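Local atomic coordinates of AAR187Cp (Eremothecium gossypii, PDB entry 3ZIL), a protein that probably regulates the establishment of sister-chromatid cohesion by acting on cohesin, as a fungal member of the Wap1 (Wpl1) family. Residues Glu206-Gln209 with Ala210-Leu214; Gly216-Arg219 with Glu220-Thr223; Asn276-Ile279 with Leu280-Gly283. One frame throughout, in Å; residues are numbered along the deposited sequence.

All three contacts are local ones within the Wap1 domain, an all-helical fold, and they come in series along the chain. Contact 1 lies on helix 201-215, contact 2 is the turn that leads from it towards helix 225-235, and contact 3 sits in the middle of helix 272-289. The centre of contact 2 is about 14 Å from each of the other two centres; the centres of contacts 1 and 3 lie about 20 Å apart, their nearest atoms about 10 Å. Contacts 2 and 3 meet directly through the Gln-281 amide at Leu-222 O. Helix 225-235 packs against all three, a shared neighbour joining helix 201-215, the turn after it and the later helix 272-289 within the helical domain.

Contact 1. Residues Glu206-Gln209 with Ala210-Leu214; sequences EYAQ and AFQTL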
loop_
_atom_site.group_PDB
_atom_site.type_symbol
_atom_site.label_atom_id
_atom_site.label_comp_id
_atom_site.label_asym_id
_atom_site.label_seq_id
_atom_site.Cartn_x
_atom_site.Cartn_y
_atom_site.Cartn_z
ATOM N N GLU A 206 6.424 -13.885 5.951
ATOM C CA GLU A 206 6.668 -12.570 5.241
ATOM C C GLU A 206 5.763 -11.483 5.808
ATOM O O GLU A 206 6.211 -10.355 6.082
ATOM C CB GLU A 206 6.361 -12.689 3.757
ATOM C CG GLU A 206 7.466 -13.378 2.939
ATOM C CD GLU A 206 7.168 -13.300 1.431
ATOM O OE1 GLU A 206 6.891 -12.213 0.858
ATOM O OE2 GLU A 206 7.141 -14.358 0.808
ATOM N N TYR A 207 4.492 -11.844 6.026
ATOM C CA TYR A 207 3.528 -10.910 6.628
ATOM C C TYR A 207 3.951 -10.464 8.050
ATOM O O TYR A 207 3.862 -9.272 8.353
ATOM C CB TYR A 207 2.044 -11.331 6.569
ATOM C CG TYR A 207 1.540 -11.699 5.200
ATOM C CD1 TYR A 207 2.284 -11.407 4.032
ATOM C CD2 TYR A 207 0.327 -12.366 5.047
ATOM C CE1 TYR A 207 1.801 -11.795 2.770
ATOM C CE2 TYR A 207 -0.127 -12.782 3.773
ATOM C CZ TYR A 207 0.602 -12.486 2.647
ATOM O OH TYR A 207 0.132 -12.870 1.375
ATOM N N ALA A 208 4.398 -11.409 8.882
ATOM C CA ALA A 208 4.997 -11.099 10.172
ATOM C C ALA A 208 6.121 -10.072 10.087
ATOM O O ALA A 208 6.064 -9.053 10.796
ATOM C CB ALA A 208 5.407 -12.365 10.942
ATOM N N GLN A 209 7.116 -10.323 9.186
ATOM C CA GLN A 209 8.205 -9.379 8.948
ATOM C C GLN A 209 7.768 -8.017 8.601
ATOM O O GLN A 209 8.267 -7.024 9.193
ATOM C CB GLN A 209 9.138 -9.863 7.776
ATOM C CG GLN A 209 9.760 -11.201 8.095
ATOM C CD GLN A 209 10.594 -11.738 6.961
ATOM O OE1 GLN A 209 11.299 -10.972 6.274
ATOM N NE2 GLN A 209 10.474 -13.050 6.700
ATOM N N ALA A 210 6.867 -7.924 7.609
ATOM C CA ALA A 210 6.379 -6.656 7.135
ATOM C C ALA A 210 5.628 -5.928 8.269
ATOM O O ALA A 210 5.733 -4.690 8.434
ATOM C CB ALA A 210 5.406 -6.871 5.929
ATOM N N PHE A 211 4.788 -6.661 8.994
ATOM C CA PHE A 211 4.058 -6.017 10.080
ATOM C C PHE A 211 5.058 -5.439 11.162
ATOM O O PHE A 211 4.974 -4.301 11.577
ATOM C CB PHE A 211 3.105 -7.023 10.736
ATOM C CG PHE A 211 2.487 -6.515 12.015
ATOM C CD1 PHE A 211 1.434 -5.634 11.998
ATOM C CD2 PHE A 211 3.061 -6.901 13.286
ATOM C CE1 PHE A 211 0.887 -5.150 13.191
ATOM C CE2 PHE A 211 2.492 -6.430 14.477
ATOM C CZ PHE A 211 1.432 -5.533 14.432
ATOM N N GLN A 212 6.058 -6.215 11.516
ATOM C CA GLN A 212 7.033 -5.710 12.499
ATOM C C GLN A 212 7.748 -4.479 11.932
ATOM O O GLN A 212 8.086 -3.543 12.674
ATOM C CB GLN A 212 7.994 -6.821 12.828
ATOM C CG GLN A 212 7.222 -7.951 13.532
ATOM C CD GLN A 212 8.022 -9.221 13.711
ATOM O OE1 GLN A 212 9.266 -9.214 13.567
ATOM N NE2 GLN A 212 7.319 -10.360 13.974
ATOM N N THR A 213 7.957 -4.440 10.612
ATOM C CA THR A 213 8.603 -3.293 10.073
ATOM C C THR A 213 7.726 -2.081 10.147
ATOM O O THR A 213 8.184 -1.021 10.573
ATOM C CB THR A 213 9.045 -3.515 8.653
ATOM O OG1 THR A 213 9.989 -4.576 8.672
ATOM C CG2 THR A 213 9.685 -2.301 8.077
ATOM N N LEU A 214 6.478 -2.215 9.731
ATOM C CA LEU A 214 5.571 -1.056 9.685
ATOM C C LEU A 214 5.245 -0.630 11.111
ATOM O O LEU A 214 5.140 0.558 11.401
ATOM C CB LEU A 214 4.300 -1.396 8.890
ATOM C CG LEU A 214 4.521 -1.752 7.421
ATOM C CD1 LEU A 214 3.117 -2.026 6.878
ATOM C CD2 LEU A 214 5.147 -0.565 6.657
#
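Two successive turns of helix 201-215 meet here, Glu-206 to Gln-209 giving carbonyls and Ala-210 to Thr-213 giving N-H groups in the i to i+4 pattern of an alpha-helix. Ala-210 N donates to Glu-206 O at 2.9 Å, and Phe-211 N to Tyr-207 O at 2.8 Å. The bond from Gln-212 N to Ala-208 O is similar and fairly straight, whereas that from Thr-213 N to Gln-209 O is more bent, at 144°. The OG1 of Thr-213 also lies 3.0 Å from Gln-209 O, turned back towards the preceding turn because it stands anti to its own carbonyl carbon (chi1 -62°).

Side chains add to this backbone frame. Gln-212 lays its extended chain alongside the turn before it: CG rests 3.2 Å from Ala-208 O, and NE2 passes 4.1 Å from the CB of Ala-208, a methyl that adds little bulk beside the amide. That amide then hydrogen-bonds through NE2 to Ser-244 OG. Ala-210 suits a close helix-helix face, its methyl resting on Val-169 and Ala-173 of helix 168-178. Phe-211 starts off differently, with CG anti to the backbone N (chi1 170°), which carries the ring away from the preceding turn and onto Leu-231 of helix 225-235, where the large ring of Tyr-207 also packs, on Leu-234, with its hydroxyl hydrogen-bonded to Val-196 N.

The chemistry implies a division of labour: backbone amides hold the two turns together, while alanine and aromatic side chains serve neighbouring helices, and the hydroxyl of the buried Tyr-207 keeps a polar partner.

Contact 2. Residues Gly216-Arg219 with Glu220-Thr223; sequences GLSR and EKLT
Leu-217 and Ser-218 run into the short 3-10 turn that ends at Thr-223, in the connection between helices 201-215 and 225-235. Its i to i+3 bonds are made by Lys-221 N to Ser-218 O, at 3.0 Å, and by Leu-222 N to Arg-219 O, at 2.9 Å. Both donors stand well above the carbonyl plane, 51° out of it for Ser-218 O, consistent with the tight winding of a 3-10 turn.

The packed side is aliphatic. Leu-217 and Lys-221 cross at a slant, with Leu-217 CB and CD1 each 3.7 Å from Lys-221 CB, so the lysine supplies its methylenes here while its charged end leads away. Leu-217 also rests on Ile-176 and Val-227, and Leu-222 is buried against Leu-251 and Leu-231, places where branched hydrocarbon fits.

On the exposed side the polar residues meet at single atoms: Ser-218 OG lies 3.7 Å from Glu-220 CB. Arg-219 places CG between its backbone N and carbonyl carbon (chi1 54°), which sets CG 3.6 Å from Glu-220 N, and bends further along, while Glu-220 stretches out; Arg-219 NH2 and Glu-220 OE1 remain 6.2 Å apart, opposite charges without contact, as suits long, exposed side chains.

At the end of the turn Glu-220 O accepts twice, from Thr-223 N and, on an in-plane lone pair, from Thr-223 OG1 at a short 2.5 Å.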
loop_
_atom_site.group_PDB
_atom_site.type_symbol
_atom_site.label_atom_id
_atom_site.label_comp_id
_atom_site.label_asym_id
_atom_site.label_seq_id
_atom_site.Cartn_x
_atom_site.Cartn_y
_atom_site.Cartn_z
ATOM N N GLY A 216 7.194 -0.638 13.509
ATOM C CA GLY A 216 8.409 0.078 13.959
ATOM C C GLY A 216 8.630 1.471 13.369
ATOM O O GLY A 216 9.643 2.121 13.674
ATOM N N LEU A 217 7.697 1.965 12.546
ATOM C CA LEU A 217 7.858 3.272 11.884
ATOM C C LEU A 217 7.670 4.397 12.893
ATOM O O LEU A 217 7.036 4.174 13.945
ATOM C CB LEU A 217 6.756 3.477 10.798
ATOM C CG LEU A 217 6.882 2.548 9.572
ATOM C CD1 LEU A 217 5.659 2.647 8.604
ATOM C CD2 LEU A 217 8.188 2.798 8.813
ATOM N N SER A 218 8.048 5.616 12.522
ATOM C CA SER A 218 7.786 6.763 13.406
ATOM C C SER A 218 6.282 6.862 13.718
ATOM O O SER A 218 5.436 6.404 12.897
ATOM C CB SER A 218 8.294 8.033 12.791
ATOM O OG SER A 218 7.569 8.394 11.607
ATOM N N ARG A 219 5.906 7.487 14.853
ATOM C CA ARG A 219 4.448 7.604 15.160
ATOM C C ARG A 219 3.650 8.386 14.092
ATOM O O ARG A 219 2.492 8.102 13.854
ATOM C CB ARG A 219 4.121 8.101 16.586
ATOM C CG ARG A 219 4.792 9.411 16.977
ATOM C CD ARG A 219 3.920 10.444 17.735
ATOM N NE ARG A 219 4.240 11.739 17.119
ATOM C CZ ARG A 219 5.254 12.558 17.454
ATOM N NH1 ARG A 219 6.048 12.310 18.519
ATOM N NH2 ARG A 219 5.431 13.670 16.726
ATOM N N GLU A 220 4.279 9.340 13.432
ATOM C CA GLU A 220 3.721 10.025 12.256
ATOM C C GLU A 220 3.097 9.078 11.162
ATOM O O GLU A 220 2.038 9.369 10.528
ATOM C CB GLU A 220 4.845 10.847 11.627
ATOM C CG GLU A 220 4.678 11.147 10.151
ATOM C CD GLU A 220 5.520 12.334 9.718
ATOM O OE1 GLU A 220 6.095 13.013 10.614
ATOM O OE2 GLU A 220 5.596 12.591 8.492
ATOM N N LYS A 221 3.775 7.962 10.911
ATOM C CA LYS A 221 3.307 7.032 9.895
ATOM C C LYS A 221 2.029 6.346 10.316
ATOM O O LYS A 221 1.309 5.794 9.499
ATOM C CB LYS A 221 4.382 6.014 9.609
ATOM C CG LYS A 221 5.533 6.615 8.795
ATOM C CD LYS A 221 5.196 6.850 7.300
ATOM C CE LYS A 221 6.499 7.109 6.517
ATOM N NZ LYS A 221 7.138 8.424 6.971
ATOM N N LEU A 222 1.744 6.355 11.605
ATOM C CA LEU A 222 0.464 5.858 12.053
ATOM C C LEU A 222 -0.687 6.792 11.720
ATOM O O LEU A 222 -1.858 6.499 12.064
ATOM C CB LEU A 222 0.530 5.495 13.559
ATOM C CG LEU A 222 0.939 4.080 14.046
ATOM C CD1 LEU A 222 1.495 3.090 13.001
ATOM C CD2 LEU A 222 1.780 4.119 15.331
ATOM N N THR A 223 -0.406 7.916 11.051
ATOM C CA THR A 223 -1.511 8.801 10.640
ATOM C C THR A 223 -1.650 8.728 9.106
ATOM O O THR A 223 -2.313 9.541 8.456
ATOM C CB THR A 223 -1.313 10.304 11.091
ATOM O OG1 THR A 223 -0.079 10.781 10.568
ATOM C CG2 THR A 223 -1.258 10.477 12.565
#

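Contact 3. Residues Asn276-Ile279 with Leu280-Gly283; sequences NLLI and LQLG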
loop_
_atom_site.group_PDB
_atom_site.type_symbol
_atom_site.label_atom_id
_atom_site.label_comp_id
_atom_site.label_asym_id
_atom_site.label_seq_id
_atom_site.Cartn_x
_atom_site.Cartn_y
_atom_site.Cartn_z
ATOM N N ASN A 276 -12.059 9.376 8.501
ATOM C CA ASN A 276 -11.415 8.223 7.938
ATOM C C ASN A 276 -10.190 7.740 8.679
ATOM O O ASN A 276 -9.998 6.547 8.848
ATOM C CB ASN A 276 -11.113 8.438 6.478
ATOM C CG ASN A 276 -12.358 8.427 5.649
ATOM O OD1 ASN A 276 -13.413 7.909 6.077
ATOM N ND2 ASN A 276 -12.269 8.999 4.453
ATOM N N LEU A 277 -9.376 8.672 9.139
ATOM C CA LEU A 277 -8.247 8.370 9.966
ATOM C C LEU A 277 -8.650 7.703 11.289
ATOM O O LEU A 277 -8.000 6.753 11.741
ATOM C CB LEU A 277 -7.541 9.669 10.334
ATOM C CG LEU A 277 -6.416 9.486 11.373
ATOM C CD1 LEU A 277 -5.207 8.859 10.644
ATOM C CD2 LEU A 277 -5.979 10.750 12.143
ATOM N N LEU A 278 -9.662 8.253 11.962
ATOM C CA LEU A 278 -10.049 7.644 13.186
ATOM C C LEU A 278 -10.633 6.285 12.888
ATOM O O LEU A 278 -10.404 5.339 13.659
ATOM C CB LEU A 278 -11.127 8.472 13.904
ATOM C CG LEU A 278 -10.662 9.697 14.645
ATOM C CD1 LEU A 278 -11.957 10.392 15.067
ATOM C CD2 LEU A 278 -9.842 9.347 15.893
ATOM N N ILE A 279 -11.435 6.180 11.808
ATOM C CA ILE A 279 -12.026 4.859 11.504
ATOM C C ILE A 279 -10.903 3.839 11.250
ATOM O O ILE A 279 -10.938 2.693 11.712
ATOM C CB ILE A 279 -12.971 4.927 10.277
ATOM C CG1 ILE A 279 -14.320 5.666 10.641
ATOM C CG2 ILE A 279 -13.231 3.497 9.735
ATOM C CD1 ILE A 279 -15.182 6.048 9.414
ATOM N N LEU A 280 -9.895 4.220 10.462
ATOM C CA LEU A 280 -8.826 3.264 10.178
ATOM C C LEU A 280 -7.953 2.920 11.468
ATOM O O LEU A 280 -7.618 1.727 11.704
ATOM C CB LEU A 280 -7.907 3.799 9.017
ATOM C CG LEU A 280 -8.563 3.891 7.655
ATOM C CD1 LEU A 280 -7.666 4.721 6.725
ATOM C CD2 LEU A 280 -8.743 2.475 7.084
ATOM N N GLN A 281 -7.590 3.933 12.290
ATOM C CA GLN A 281 -6.937 3.606 13.544
ATOM C C GLN A 281 -7.787 2.714 14.470
ATOM O O GLN A 281 -7.260 1.792 15.096
ATOM C CB GLN A 281 -6.542 4.883 14.310
ATOM C CG GLN A 281 -5.665 5.821 13.479
ATOM C CD GLN A 281 -5.165 7.086 14.240
ATOM O OE1 GLN A 281 -5.804 7.587 15.147
ATOM N NE2 GLN A 281 -3.997 7.561 13.858
ATOM N N LEU A 282 -9.105 2.973 14.553
ATOM C CA LEU A 282 -9.968 2.094 15.374
ATOM C C LEU A 282 -10.086 0.682 14.749
ATOM O O LEU A 282 -10.063 -0.289 15.445
ATOM C CB LEU A 282 -11.370 2.710 15.559
ATOM C CG LEU A 282 -11.358 3.918 16.510
ATOM C CD1 LEU A 282 -12.527 4.895 16.290
ATOM C CD2 LEU A 282 -11.300 3.499 17.999
ATOM N N GLY A 283 -10.211 0.607 13.436
ATOM C CA GLY A 283 -10.241 -0.674 12.740
ATOM C C GLY A 283 -8.940 -1.394 13.069
ATOM O O GLY A 283 -8.948 -2.603 13.338
#
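Leu-277 and Gln-281, one turn apart near the middle of helix 272-289, carry the main side-chain meeting of this buried alpha-helical segment. Backbone bonds come first: four i to i+4 pairs join the turns, among them Gln-281 N to Leu-277 O at 2.9 Å, nearly straight at 173°, and Gly-283 N to Ile-279 O at 2.8 Å.

Van der Waals contacts of the aliphatic carbons follow the same spacing. Leu-277 CD1 lies 3.7 Å from Gln-281 NE2, the two side chains slanting across one another, and Leu-282 CD1 comes 3.4 Å from Leu-278 O. With CG anti to its carbonyl carbon (chi1 -67°), Leu-280 folds back until CG is 3.2 Å from Asn-276 O. Leucine and isoleucine suit these positions because neighbouring helices cover much of them: Leu-280 packs on Ile-232, Ile-279 on Val-322, and both also touch an acidic side chain of a bound peptide.

Polar contacts centre on the buried amide of Gln-281, whose OE1 is hydrogen-bonded to Ser-258 OG and NE2 to Leu-222 O. A leucine here would probably leave Ser-258 OG and Leu-222 O without these mates inside the packed core.

Glutamine's paired donor and acceptor thus let one side chain join three parts of the fold.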